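Long-range contacts in arginase, mitochondrial (Medicago truncatula, PDB 6VSS), which hydrolyses L-arginine to urea and L-ornithine with a pair of manganese ions in each subunit of a homohexamer, and also converts agmatine to putrescine: residues Q32-I36 / C127-R133; T63-G68 / I113-V119. All blocks are in the same frame, centred on the assembly; numbering follows the deposited sequence.

Contact 1 (Q32-I36 / C127-R133)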
loop_
_atom_site.group_PDB
_atom_site.type_symbol
_atom_site.label_atom_id
_atom_site.label_comp_id
_atom_site.label_asym_id
_atom_site.label_seq_id
_atom_site.Cartn_x
_atom_site.Cartn_y
_atom_site.Cartn_z
ATOM N N GLN B 32 -30.725 -29.226 -2.017
ATOM C CA GLN B 32 -31.030 -28.004 -2.801
ATOM C C GLN B 32 -32.377 -27.406 -2.335
ATOM O O GLN B 32 -32.359 -26.306 -1.807
ATOM C CB GLN B 32 -30.936 -28.314 -4.306
ATOM C CG GLN B 32 -29.516 -28.617 -4.776
ATOM C CD GLN B 32 -29.377 -29.047 -6.221
ATOM O OE1 GLN B 32 -30.086 -28.589 -7.122
ATOM N NE2 GLN B 32 -28.370 -29.863 -6.480
ATOM N N ASN B 33 -33.500 -28.101 -2.491
ATOM C CA ASN B 33 -34.850 -27.601 -2.132
ATOM C C ASN B 33 -34.897 -27.058 -0.704
ATOM O O ASN B 33 -35.439 -25.953 -0.483
ATOM C CB ASN B 33 -35.905 -28.702 -2.256
ATOM C CG ASN B 33 -35.980 -29.205 -3.673
ATOM O OD1 ASN B 33 -35.640 -28.480 -4.598
ATOM N ND2 ASN B 33 -36.431 -30.424 -3.864
ATOM N N ARG B 34 -34.385 -27.844 0.235
ATOM C CA ARG B 34 -34.450 -27.582 1.690
ATOM C C ARG B 34 -33.600 -26.344 2.027
ATOM O O ARG B 34 -34.050 -25.443 2.832
ATOM C CB ARG B 34 -33.958 -28.845 2.417
ATOM C CG ARG B 34 -34.711 -30.123 2.057
ATOM C CD ARG B 34 -34.693 -31.231 3.105
ATOM N NE ARG B 34 -35.097 -30.848 4.472
ATOM C CZ ARG B 34 -36.334 -30.854 4.960
ATOM N NH1 ARG B 34 -37.365 -31.247 4.226
ATOM N NH2 ARG B 34 -36.534 -30.467 6.208
ATOM N N VAL B 35 -32.398 -26.273 1.475
ATOM C CA VAL B 35 -31.482 -25.142 1.851
ATOM C C VAL B 35 -32.039 -23.847 1.240
ATOM O O VAL B 35 -31.965 -22.801 1.860
ATOM C CB VAL B 35 -30.018 -25.393 1.463
ATOM C CG1 VAL B 35 -29.191 -24.116 1.639
ATOM C CG2 VAL B 35 -29.417 -26.536 2.284
ATOM N N ILE B 36 -32.582 -23.925 0.044
ATOM C CA ILE B 36 -33.164 -22.740 -0.645
ATOM C C ILE B 36 -34.389 -22.269 0.155
ATOM O O ILE B 36 -34.442 -21.044 0.482
ATOM C CB ILE B 36 -33.507 -23.069 -2.104
ATOM C CG1 ILE B 36 -32.232 -23.197 -2.925
ATOM C CG2 ILE B 36 -34.476 -22.043 -2.661
ATOM C CD1 ILE B 36 -32.475 -23.477 -4.390
ATOM N N CYS B 127 -24.570 -26.402 -2.627
ATOM C CA CYS B 127 -25.538 -27.540 -2.669
ATOM C C CYS B 127 -25.650 -28.085 -4.091
ATOM O O CYS B 127 -26.496 -28.981 -4.328
ATOM C CB CYS B 127 -26.944 -27.119 -2.288
ATOM S SG CYS B 127 -27.011 -26.541 -0.593
ATOM N N GLY B 128 -24.887 -27.485 -5.002
ATOM C CA GLY B 128 -24.796 -27.865 -6.420
ATOM C C GLY B 128 -25.907 -27.262 -7.235
ATOM O O GLY B 128 -26.196 -27.816 -8.290
ATOM N N VAL B 129 -26.463 -26.128 -6.808
ATOM C CA VAL B 129 -27.547 -25.431 -7.553
ATOM C C VAL B 129 -26.956 -24.789 -8.819
ATOM O O VAL B 129 -25.914 -24.150 -8.719
ATOM C CB VAL B 129 -28.260 -24.411 -6.646
ATOM C CG1 VAL B 129 -29.329 -23.634 -7.400
ATOM C CG2 VAL B 129 -28.866 -25.065 -5.411
ATOM N N ASP B 130 -27.632 -24.915 -9.957
ATOM C CA ASP B 130 -27.170 -24.382 -11.270
ATOM C C ASP B 130 -27.515 -22.892 -11.312
ATOM O O ASP B 130 -28.345 -22.453 -10.478
ATOM C CB ASP B 130 -27.754 -25.166 -12.450
ATOM C CG ASP B 130 -29.272 -25.229 -12.470
ATOM O OD1 ASP B 130 -29.892 -24.257 -12.882
ATOM O OD2 ASP B 130 -29.822 -26.247 -12.021
ATOM N N ASP B 131 -26.912 -22.150 -12.244
ATOM C CA ASP B 131 -27.046 -20.673 -12.320
ATOM C C ASP B 131 -28.466 -20.232 -12.684
ATOM O O ASP B 131 -28.848 -19.165 -12.258
ATOM C CB ASP B 131 -26.029 -20.094 -13.284
ATOM C CG ASP B 131 -24.635 -20.322 -12.769
ATOM O OD1 ASP B 131 -24.416 -20.109 -11.550
ATOM O OD2 ASP B 131 -23.805 -20.753 -13.586
ATOM N N LYS B 132 -29.230 -21.030 -13.418
ATOM C CA LYS B 132 -30.636 -20.689 -13.764
ATOM C C LYS B 132 -31.446 -20.680 -12.472
ATOM O O LYS B 132 -32.160 -19.715 -12.229
ATOM C CB LYS B 132 -31.155 -21.656 -14.831
ATOM C CG LYS B 132 -32.630 -21.521 -15.184
ATOM C CD LYS B 132 -32.994 -22.158 -16.527
ATOM C CE LYS B 132 -34.068 -21.388 -17.284
ATOM N NZ LYS B 132 -33.786 -21.310 -18.744
ATOM N N ARG B 133 -31.289 -21.687 -11.620
ATOM C CA ARG B 133 -32.062 -21.775 -10.358
ATOM C C ARG B 133 -31.485 -20.723 -9.408
ATOM O O ARG B 133 -32.239 -20.036 -8.729
ATOM C CB ARG B 133 -32.007 -23.208 -9.838
ATOM C CG ARG B 133 -32.569 -23.366 -8.435
ATOM C CD ARG B 133 -34.067 -23.594 -8.412
ATOM N NE ARG B 133 -34.590 -24.126 -7.153
ATOM C CZ ARG B 133 -34.438 -25.382 -6.706
ATOM N NH1 ARG B 133 -33.724 -26.274 -7.377
ATOM N NH2 ARG B 133 -34.981 -25.736 -5.552
#
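I36 meets R133 on the closely packed side of this contact, where the N-terminal helix meets the turn that leads into helix 131-146. The CD1 methyl of I36 lies over one face of the R133 guanidinium, toward its rim, 3.5 Å from R133 NE; the same methyl also packs on V129 CG2, 4.1 Å away. One turn back along the helix, Q32 and V129 run past each other in opposite directions, with Q32 CG 3.7 Å from V129 CG2. The extended Q32 side chain reaches C127 O with NE2 at 3.0 Å, a weak, bent bond (N-H...O angle 126°). V35 CG2 rests on C127 SG at 3.8 Å; both residues are buried. C127 stands just before G128, whose positive phi and two bonds back into the last turn end the preceding helix in a Schellman motif. The rim toward solvent is polar and looser. Here R133, its CG anti to the backbone N (chi1 170°) and its chain bent at chi2, brings NH2 to N33 OD1 at 3.0 Å. The bond lies in the carbonyl plane of N33, although the amide and guanidinium planes are turned 45° apart. I36 against the face and N33 near the plane together restrict how the guanidinium can turn. D130 N-caps the next helix, its OD1 accepting from R133 N at 3.2 Å. The contact thus ties the long helix 25-57 to the junction between helices 121-125 and 131-146, beside a second subunit, whose F42 packs on V35 and whose R46 packs on C127.

Contact 2 (T63-G68 / I113-V119); sequences TSSLLG and ITNVGDV
L66 joins strand 63-69 to I113 and N115 of the neighbouring strand on one face of the sheet. Its CB lies 3.7 Å from N115 OD1, its CG is 3.6 Å from T114 O, and its CD1 ends 4.2 Å from I113 CD1; V332 of helix 323-339 and I92 of helix 84-92 also pack on this side chain. In the backbone, L66 N hydrogen-bonds to T114 O at 2.8 Å. L66 O is gripped twice, by V116 N at 2.9 Å and by G117 N at a longer 3.3 Å. This double acceptance marks a beta bulge: the register slips by one between L66 and L67, so that V116 is the extra residue. The two strands are parallel, with 113-118 outermost within this chain in the eight-stranded sheet of the arginase alpha/beta fold and 63-69 next to it; strand 151-157 bonds to the other side of 63-69. Past the bulge, G68 N bonds to G117 O and G68 O accepts from V119 N. G68 has no side chain, and D118 OD1 comes within 3.2 Å of G68 CA; the same oxygen forms a salt bridge with R89 of helix 84-92. On the other face, S65 OG, anti to its carbonyl carbon (chi1 -51°), bonds back to T63 O and meets T114 CG2 at 3.7 Å. The T114 hydroxyl turns instead to K50 of helix 25-57, while L67, on the same face as S65, is packed by V142 of helix 131-146.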
loop_
_atom_site.group_PDB
_atom_site.type_symbol
_atom_site.label_atom_id
_atom_site.label_comp_id
_atom_site.label_asym_id
_atom_site.label_seq_id
_atom_site.Cartn_x
_atom_site.Cartn_y
_atom_site.Cartn_z
ATOM N N THR B 63 -39.551 2.851 1.454
ATOM C CA THR B 63 -38.292 2.661 2.199
ATOM C C THR B 63 -37.303 1.812 1.392
ATOM O O THR B 63 -37.571 0.621 1.078
ATOM C CB THR B 63 -38.600 2.166 3.616
ATOM O OG1 THR B 63 -39.270 3.229 4.306
ATOM C CG2 THR B 63 -37.346 1.741 4.358
ATOM N N SER B 64 -36.161 2.421 1.095
ATOM C CA SER B 64 -35.014 1.754 0.439
ATOM C C SER B 64 -34.514 0.667 1.414
ATOM O O SER B 64 -34.162 0.983 2.576
ATOM C CB SER B 64 -33.918 2.764 0.040
ATOM O OG SER B 64 -34.364 3.699 -0.924
ATOM N N SER B 65 -34.494 -0.573 0.942
ATOM C CA SER B 65 -34.268 -1.817 1.712
ATOM C C SER B 65 -33.125 -2.615 1.080
ATOM O O SER B 65 -33.234 -3.014 -0.125
ATOM C CB SER B 65 -35.550 -2.581 1.769
ATOM O OG SER B 65 -36.548 -1.677 2.211
ATOM N N LEU B 66 -32.000 -2.716 1.816
ATOM C CA LEU B 66 -30.773 -3.321 1.289
ATOM C C LEU B 66 -30.980 -4.825 1.241
ATOM O O LEU B 66 -31.211 -5.442 2.270
ATOM C CB LEU B 66 -29.591 -2.928 2.171
ATOM C CG LEU B 66 -29.449 -1.433 2.388
ATOM C CD1 LEU B 66 -28.102 -1.071 3.009
ATOM C CD2 LEU B 66 -29.611 -0.730 1.080
ATOM N N LEU B 67 -30.820 -5.391 0.061
ATOM C CA LEU B 67 -30.680 -6.850 -0.180
ATOM C C LEU B 67 -29.331 -7.093 -0.842
ATOM O O LEU B 67 -29.112 -6.590 -1.966
ATOM C CB LEU B 67 -31.880 -7.307 -1.028
ATOM C CG LEU B 67 -31.950 -8.794 -1.321
ATOM C CD1 LEU B 67 -32.507 -9.542 -0.116
ATOM C CD2 LEU B 67 -32.788 -9.067 -2.558
ATOM N N GLY B 68 -28.421 -7.734 -0.110
ATOM C CA GLY B 68 -27.134 -8.242 -0.585
ATOM C C GLY B 68 -27.301 -9.475 -1.460
ATOM O O GLY B 68 -28.111 -10.399 -1.114
ATOM N N ILE B 113 -33.801 4.333 5.187
ATOM C CA ILE B 113 -32.966 3.185 4.725
ATOM C C ILE B 113 -32.953 2.096 5.789
ATOM O O ILE B 113 -32.889 2.401 6.982
ATOM C CB ILE B 113 -31.555 3.652 4.330
ATOM C CG1 ILE B 113 -30.827 2.546 3.565
ATOM C CG2 ILE B 113 -30.783 4.126 5.580
ATOM C CD1 ILE B 113 -29.430 2.918 3.200
ATOM N N THR B 114 -33.039 0.848 5.345
ATOM C CA THR B 114 -33.023 -0.287 6.270
ATOM C C THR B 114 -32.276 -1.444 5.599
ATOM O O THR B 114 -32.391 -1.606 4.374
ATOM C CB THR B 114 -34.473 -0.567 6.692
ATOM O OG1 THR B 114 -34.437 -1.426 7.816
ATOM C CG2 THR B 114 -35.283 -1.288 5.652
ATOM N N ASN B 115 -31.663 -2.305 6.401
ATOM C CA ASN B 115 -31.017 -3.545 5.911
ATOM C C ASN B 115 -32.007 -4.702 6.002
ATOM O O ASN B 115 -32.544 -4.897 7.063
ATOM C CB ASN B 115 -29.767 -3.874 6.710
ATOM C CG ASN B 115 -29.033 -5.060 6.114
ATOM O OD1 ASN B 115 -29.056 -5.300 4.898
ATOM N ND2 ASN B 115 -28.400 -5.837 6.962
ATOM N N VAL B 116 -32.186 -5.477 4.953
ATOM C CA VAL B 116 -32.948 -6.753 5.014
ATOM C C VAL B 116 -31.919 -7.867 5.217
ATOM O O VAL B 116 -31.902 -8.455 6.297
ATOM C CB VAL B 116 -33.804 -6.976 3.758
ATOM C CG1 VAL B 116 -34.289 -8.419 3.648
ATOM C CG2 VAL B 116 -34.984 -6.020 3.703
ATOM N N GLY B 117 -30.984 -8.036 4.276
ATOM C CA GLY B 117 -29.838 -8.940 4.469
ATOM C C GLY B 117 -29.314 -9.495 3.162
ATOM O O GLY B 117 -29.591 -8.906 2.144
ATOM N N ASP B 118 -28.523 -10.563 3.236
ATOM C CA ASP B 118 -27.759 -11.107 2.119
ATOM C C ASP B 118 -28.420 -12.430 1.754
ATOM O O ASP B 118 -28.696 -13.225 2.654
ATOM C CB ASP B 118 -26.281 -11.257 2.484
ATOM C CG ASP B 118 -25.525 -9.954 2.579
ATOM O OD1 ASP B 118 -26.132 -8.903 2.430
ATOM O OD2 ASP B 118 -24.324 -10.009 2.787
ATOM N N VAL B 119 -28.693 -12.633 0.476
ATOM C CA VAL B 119 -28.940 -13.991 -0.074
ATOM C C VAL B 119 -27.635 -14.777 0.053
ATOM O O VAL B 119 -26.647 -14.374 -0.558
ATOM C CB VAL B 119 -29.368 -13.969 -1.544
ATOM C CG1 VAL B 119 -29.535 -15.399 -2.079
ATOM C CG2 VAL B 119 -30.622 -13.123 -1.743
HETATM O O HOH W 1 -27.968 -6.131 2.645
#

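Overall arrangement
Contact 2 is nested in sequence inside the loop that contact 1 closes. Their centres lie 22 Å apart and their nearest atoms about 8 Å, so they do not touch. Helix 25-57 links them: its early turns carry one side of contact 1, its later turns pack on strands 63-69 and 113-118, and the chain then enters strand 63-69. Helix 131-146 begins in contact 1 and farther along lies against contact 2. Both contacts also reach the second subunit. Contact 1 lies away from the active site, whereas in contact 2 the side chain of I113 is about 11 Å from that of T97, an L-ornithine-binding residue.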